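Local coordinates for long form salivary protein D7L1 (Anopheles stephensi, PDB 3NHI) that binds and sequesters host mediators such as cysteinyl leukotrienes, and binds thromboxane A2 analogues, modulating blood feeding by the mosquito, at residues K151-F155 / H156-E160; D259-E262 / L263-A266. All coordinates share one frame; numbering follows the deposited sequence.

Contact 1. Residues K151-F155 / H156-E160. With EAH ((5S,7E,9E,11Z,14Z)-5-hydroxyicosa-7,9,11,14-tetraenoic acid), chain B.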
loop_
_atom_site.group_PDB
_atom_site.type_symbol
_atom_site.label_atom_id
_atom_site.label_comp_id
_atom_site.label_asym_id
_atom_site.label_seq_id
_atom_site.Cartn_x
_atom_site.Cartn_y
_atom_site.Cartn_z
ATOM N N LYS A 151 -2.267 11.676 1.789
ATOM C CA LYS A 151 -3.469 11.117 2.396
ATOM C C LYS A 151 -4.655 11.963 1.941
ATOM O O LYS A 151 -4.564 13.193 1.899
ATOM C CB LYS A 151 -3.380 11.145 3.920
ATOM C CG LYS A 151 -2.258 10.293 4.480
ATOM C CD LYS A 151 -1.984 10.582 5.952
ATOM C CE LYS A 151 -2.972 9.864 6.854
ATOM N NZ LYS A 151 -2.653 10.075 8.296
ATOM N N GLY A 152 -5.754 11.302 1.601
ATOM C CA GLY A 152 -6.969 11.976 1.140
ATOM C C GLY A 152 -7.015 12.154 -0.365
ATOM O O GLY A 152 -8.027 12.596 -0.909
ATOM N N GLU A 153 -5.924 11.806 -1.044
ATOM C CA GLU A 153 -5.816 11.941 -2.494
ATOM C C GLU A 153 -5.816 10.540 -3.082
ATOM O O GLU A 153 -5.009 9.704 -2.672
ATOM C CB GLU A 153 -4.504 12.655 -2.852
ATOM C CG GLU A 153 -4.217 12.802 -4.338
ATOM C CD GLU A 153 -2.876 13.477 -4.612
ATOM O OE1 GLU A 153 -1.951 13.372 -3.774
ATOM O OE2 GLU A 153 -2.727 14.093 -5.685
ATOM N N SER A 154 -6.696 10.264 -4.043
ATOM C CA SER A 154 -6.695 8.920 -4.648
ATOM C C SER A 154 -5.518 8.775 -5.593
ATOM O O SER A 154 -5.003 9.770 -6.121
ATOM C CB SER A 154 -8.007 8.634 -5.388
ATOM O OG SER A 154 -8.149 9.460 -6.538
ATOM N N PHE A 155 -5.092 7.533 -5.823
ATOM C CA PHE A 155 -4.089 7.336 -6.853
ATOM C C PHE A 155 -4.569 7.803 -8.213
ATOM O O PHE A 155 -3.787 8.362 -8.980
ATOM C CB PHE A 155 -3.534 5.903 -6.893
ATOM C CG PHE A 155 -2.189 5.783 -6.230
ATOM C CD1 PHE A 155 -1.082 6.436 -6.780
ATOM C CD2 PHE A 155 -2.027 5.059 -5.040
ATOM C CE1 PHE A 155 0.167 6.384 -6.152
ATOM C CE2 PHE A 155 -0.772 4.997 -4.412
ATOM C CZ PHE A 155 0.323 5.655 -4.971
ATOM N N HIS A 156 -5.861 7.622 -8.492
ATOM C CA HIS A 156 -6.376 8.054 -9.787
ATOM C C HIS A 156 -6.215 9.567 -9.967
ATOM O O HIS A 156 -5.833 10.015 -11.041
ATOM C CB HIS A 156 -7.833 7.630 -9.973
ATOM C CG HIS A 156 -8.061 6.158 -9.812
ATOM N ND1 HIS A 156 -7.737 5.477 -8.657
ATOM C CD2 HIS A 156 -8.620 5.247 -10.644
ATOM C CE1 HIS A 156 -8.061 4.202 -8.801
ATOM N NE2 HIS A 156 -8.602 4.038 -9.996
ATOM N N ALA A 157 -6.480 10.345 -8.918
ATOM C CA ALA A 157 -6.320 11.796 -9.001
ATOM C C ALA A 157 -4.857 12.218 -9.051
ATOM O O ALA A 157 -4.492 13.109 -9.831
ATOM C CB ALA A 157 -7.029 12.470 -7.844
ATOM N N TYR A 158 -4.029 11.595 -8.212
ATOM C CA TYR A 158 -2.599 11.852 -8.219
ATOM C C TYR A 158 -2.010 11.607 -9.613
ATOM O O TYR A 158 -1.257 12.433 -10.149
ATOM C CB TYR A 158 -1.907 10.976 -7.161
ATOM C CG TYR A 158 -0.405 11.015 -7.250
ATOM C CD1 TYR A 158 0.331 11.965 -6.547
ATOM C CD2 TYR A 158 0.284 10.116 -8.075
ATOM C CE1 TYR A 158 1.728 12.006 -6.646
ATOM C CE2 TYR A 158 1.661 10.159 -8.188
ATOM C CZ TYR A 158 2.374 11.096 -7.478
ATOM O OH TYR A 158 3.747 11.111 -7.620
ATOM N N CYS A 159 -2.375 10.473 -10.204
ATOM C CA CYS A 159 -1.855 10.070 -11.504
ATOM C C CYS A 159 -2.403 10.930 -12.642
ATOM O O CYS A 159 -1.672 11.246 -13.581
ATOM C CB CYS A 159 -2.154 8.593 -11.742
ATOM S SG CYS A 159 -1.308 7.497 -10.558
ATOM N N GLU A 160 -3.677 11.315 -12.559
ATOM C CA GLU A 160 -4.262 12.241 -13.540
ATOM C C GLU A 160 -3.454 13.541 -13.635
ATOM O O GLU A 160 -3.145 14.007 -14.739
ATOM C CB GLU A 160 -5.723 12.538 -13.195
ATOM C CG GLU A 160 -6.415 13.476 -14.195
ATOM C CD GLU A 160 -7.747 14.025 -13.712
ATOM O OE1 GLU A 160 -8.089 13.852 -12.525
ATOM O OE2 GLU A 160 -8.454 14.646 -14.534
HETATM O O1 EAH B . 0.076 9.281 8.620
HETATM C C1 EAH B . 0.071 8.303 9.410
HETATM O O2 EAH B . -0.989 7.792 9.847
HETATM C C2 EAH B . 1.402 7.718 9.840
HETATM C C3 EAH B . 1.235 6.792 11.047
HETATM C C4 EAH B . 1.067 5.336 10.617
HETATM C C5 EAH B . 0.866 4.449 11.828
HETATM O O3 EAH B . 2.020 4.351 12.490
HETATM C C6 EAH B . 0.398 3.062 11.393
HETATM C C7 EAH B . 0.339 2.102 12.570
HETATM C C8 EAH B . 1.461 1.089 12.477
HETATM C C9 EAH B . 1.531 0.319 13.713
HETATM C C10 EAH B . 2.615 -0.455 13.728
HETATM C C11 EAH B . 2.639 -1.197 14.986
HETATM C C12 EAH B . 3.641 -2.001 15.352
HETATM C C13 EAH B . 4.862 -2.257 14.499
HETATM C C14 EAH B . 4.617 -3.517 13.698
HETATM C C15 EAH B . 5.528 -4.473 13.499
HETATM C C16 EAH B . 6.936 -4.410 14.039
HETATM C C17 EAH B . 7.870 -3.966 12.924
HETATM C C18 EAH B . 8.098 -2.462 12.979
HETATM C C19 EAH B . 9.335 -2.083 12.181
HETATM C C20 EAH B . 9.514 -0.583 12.151
#
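With chi1 at 67°, Ser154 holds OG between its own backbone N and carbonyl carbon, where it meets the first turn of helix 155-163 and accepts from Ala157 N at 3.0 Å. This is the classical N-cap: a serine just ahead of the helix takes up an amide of the first turn that has no partner carbonyl within the helix; Glu262 also bonds this hydroxyl. Behind the cap regular helical bonding begins, Tyr158 N reaching Ser154 O at 2.9 Å in an almost straight bond. Tyr158, its CG anti to the backbone N, runs side by side with Phe155 and presents a ring face to the edge of the phenyl group in an offset edge-to-face pair, planes 82° apart and nearest carbons Phe155 CD1 and Tyr158 CD2 at 4.1 Å. Cys159 SG comes to the edge of the Phe155 ring, 3.9 Å from CD1. The extended Glu153 chain packs OE2 3.4 Å from Tyr158 CA, at the edge of its ring, while OE1 accepts from Gln150 N. Lys151, an established leukotriene C4-binding residue of the pocket, bends at CG-CD and sends NZ to the carboxylate of the bound hydroxyicosatetraenoic acid, 2.9 Å from its O1 and, more weakly, 3.2 Å from its O2. Trp39 NE1 and Gly133 O also hydrogen-bond the ligand. The loop thus holds the lipid's acid at one end, probably balancing its charge, and at the other caps a helix that the Cys159-Cys192 disulfide joins to helix 184-196.

Contact 2. Residues D259-E262 / L263-A266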
loop_
_atom_site.group_PDB
_atom_site.type_symbol
_atom_site.label_atom_id
_atom_site.label_comp_id
_atom_site.label_asym_id
_atom_site.label_seq_id
_atom_site.Cartn_x
_atom_site.Cartn_y
_atom_site.Cartn_z
ATOM N N ASP A 259 -13.353 1.456 -8.941
ATOM C CA ASP A 259 -13.882 2.642 -8.265
ATOM C C ASP A 259 -13.762 2.492 -6.749
ATOM O O ASP A 259 -13.384 3.441 -6.057
ATOM C CB ASP A 259 -15.359 2.892 -8.619
ATOM C CG ASP A 259 -15.580 3.293 -10.071
ATOM O OD1 ASP A 259 -14.614 3.643 -10.779
ATOM O OD2 ASP A 259 -16.760 3.297 -10.489
ATOM N N PHE A 260 -14.052 1.300 -6.229
ATOM C CA PHE A 260 -13.913 1.079 -4.781
ATOM C C PHE A 260 -12.450 1.226 -4.373
ATOM O O PHE A 260 -12.151 1.841 -3.345
ATOM C CB PHE A 260 -14.477 -0.286 -4.377
ATOM C CG PHE A 260 -14.523 -0.522 -2.886
ATOM C CD1 PHE A 260 -14.892 0.494 -2.002
ATOM C CD2 PHE A 260 -14.251 -1.777 -2.380
ATOM C CE1 PHE A 260 -14.968 0.258 -0.621
ATOM C CE2 PHE A 260 -14.326 -2.030 -1.006
ATOM C CZ PHE A 260 -14.692 -1.011 -0.126
ATOM N N HIS A 261 -11.536 0.691 -5.189
ATOM C CA HIS A 261 -10.125 0.877 -4.877
ATOM C C HIS A 261 -9.706 2.343 -5.012
ATOM O O HIS A 261 -8.860 2.808 -4.240
ATOM C CB HIS A 261 -9.214 -0.057 -5.673
ATOM C CG HIS A 261 -7.914 -0.359 -4.984
ATOM N ND1 HIS A 261 -7.146 -1.454 -5.314
ATOM C CD2 HIS A 261 -7.258 0.265 -3.971
ATOM C CE1 HIS A 261 -6.062 -1.478 -4.556
ATOM N NE2 HIS A 261 -6.106 -0.448 -3.731
ATOM N N GLU A 262 -10.308 3.094 -5.934
ATOM C CA GLU A 262 -10.018 4.532 -5.935
ATOM C C GLU A 262 -10.293 5.154 -4.556
ATOM O O GLU A 262 -9.430 5.841 -3.990
ATOM C CB GLU A 262 -10.762 5.311 -7.022
ATOM C CG GLU A 262 -10.319 6.765 -6.936
ATOM C CD GLU A 262 -10.891 7.704 -7.970
ATOM O OE1 GLU A 262 -11.789 7.315 -8.747
ATOM O OE2 GLU A 262 -10.439 8.868 -7.976
ATOM N N LEU A 263 -11.478 4.881 -4.015
ATOM C CA LEU A 263 -11.819 5.366 -2.686
ATOM C C LEU A 263 -10.813 4.920 -1.631
ATOM O O LEU A 263 -10.312 5.733 -0.851
ATOM C CB LEU A 263 -13.229 4.906 -2.301
ATOM C CG LEU A 263 -13.676 5.188 -0.867
ATOM C CD1 LEU A 263 -13.580 6.684 -0.501
ATOM C CD2 LEU A 263 -15.080 4.667 -0.704
ATOM N N ARG A 264 -10.520 3.625 -1.621
ATOM C CA ARG A 264 -9.597 3.061 -0.647
ATOM C C ARG A 264 -8.189 3.632 -0.800
ATOM O O ARG A 264 -7.457 3.753 0.188
ATOM C CB ARG A 264 -9.590 1.535 -0.755
ATOM C CG ARG A 264 -10.904 0.934 -0.280
ATOM C CD ARG A 264 -10.880 -0.567 -0.172
ATOM N NE ARG A 264 -10.845 -1.224 -1.468
ATOM C CZ ARG A 264 -9.789 -1.852 -1.994
ATOM N NH1 ARG A 264 -8.619 -1.913 -1.375
ATOM N NH2 ARG A 264 -9.908 -2.415 -3.177
ATOM N N SER A 265 -7.811 3.997 -2.024
ATOM C CA SER A 265 -6.482 4.550 -2.269
ATOM C C SER A 265 -6.380 5.992 -1.795
ATOM O O SER A 265 -5.270 6.496 -1.635
ATOM C CB SER A 265 -6.099 4.443 -3.752
ATOM O OG SER A 265 -6.683 5.473 -4.543
ATOM N N ALA A 266 -7.524 6.651 -1.594
ATOM C CA ALA A 266 -7.550 7.997 -1.013
ATOM C C ALA A 266 -7.515 7.936 0.507
ATOM O O ALA A 266 -6.895 8.787 1.144
ATOM C CB ALA A 266 -8.777 8.779 -1.501
#
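Asp259 to Arg264 follows regular alpha-helical bonding, with Leu263 N on Asp259 O and Arg264 N on Phe260 O; Ser265 N then bonds to His261 O and only weakly to Glu262 O, which also takes a weak bond from Ala266 N. Ser265 OG turns back and donates to Glu262 O at 2.8 Å, so a side-chain bond joins the backbone ones on that carbonyl. Arg264 carries the main side-chain contact. Its CD passes over the face of Phe260 in a CH-pi contact, 4.0 Å from the ring centroid, and the bend about CG-CD (chi3 -71°) then turns NE over the ring's rim, 3.6 Å from Phe260 CD2, and the guanidinium toward His261. There it stacks, planes 25° apart, with NH2 above the rim of the imidazole, 3.4 Å from His261 CG. Its CZ makes an off-centre cation-pi contact with Phe260. Asp213, on helix 207-216, joins the stacked pair from outside, taking a salt bridge from Arg264 NH2 and a hydrogen bond at His261 ND1, which would fix the rotation of both flat groups. Helix 251-266 is thereby tied to helix 207-216, while Phe260, Glu262 and Leu263 pack against helix 280-288.

Contacts 1 and 2 lie about 9 Å apart between centres and meet directly, the start of helix 155-163 docking on the C-terminal part of helix 251-266. Ser154 OG lies 2.8 Å from Glu262 OE2, a probable hydrogen bond, so a carboxylate of contact 2 probably helps to position the N-cap serine of contact 1. Gly152 N hydrogen-bonds to Ala266 O at 2.8 Å, and Ser265 OG accepts from Phe155 N. His156 ND1 packs 3.4 Å from Glu262 CG. Contact 1 reaches the lipid through Lys151; contact 2 has no direct contact with the ligand, the side chain of Ala266 being about 8 Å from that of Lys151 and about 13 Å from the lipid.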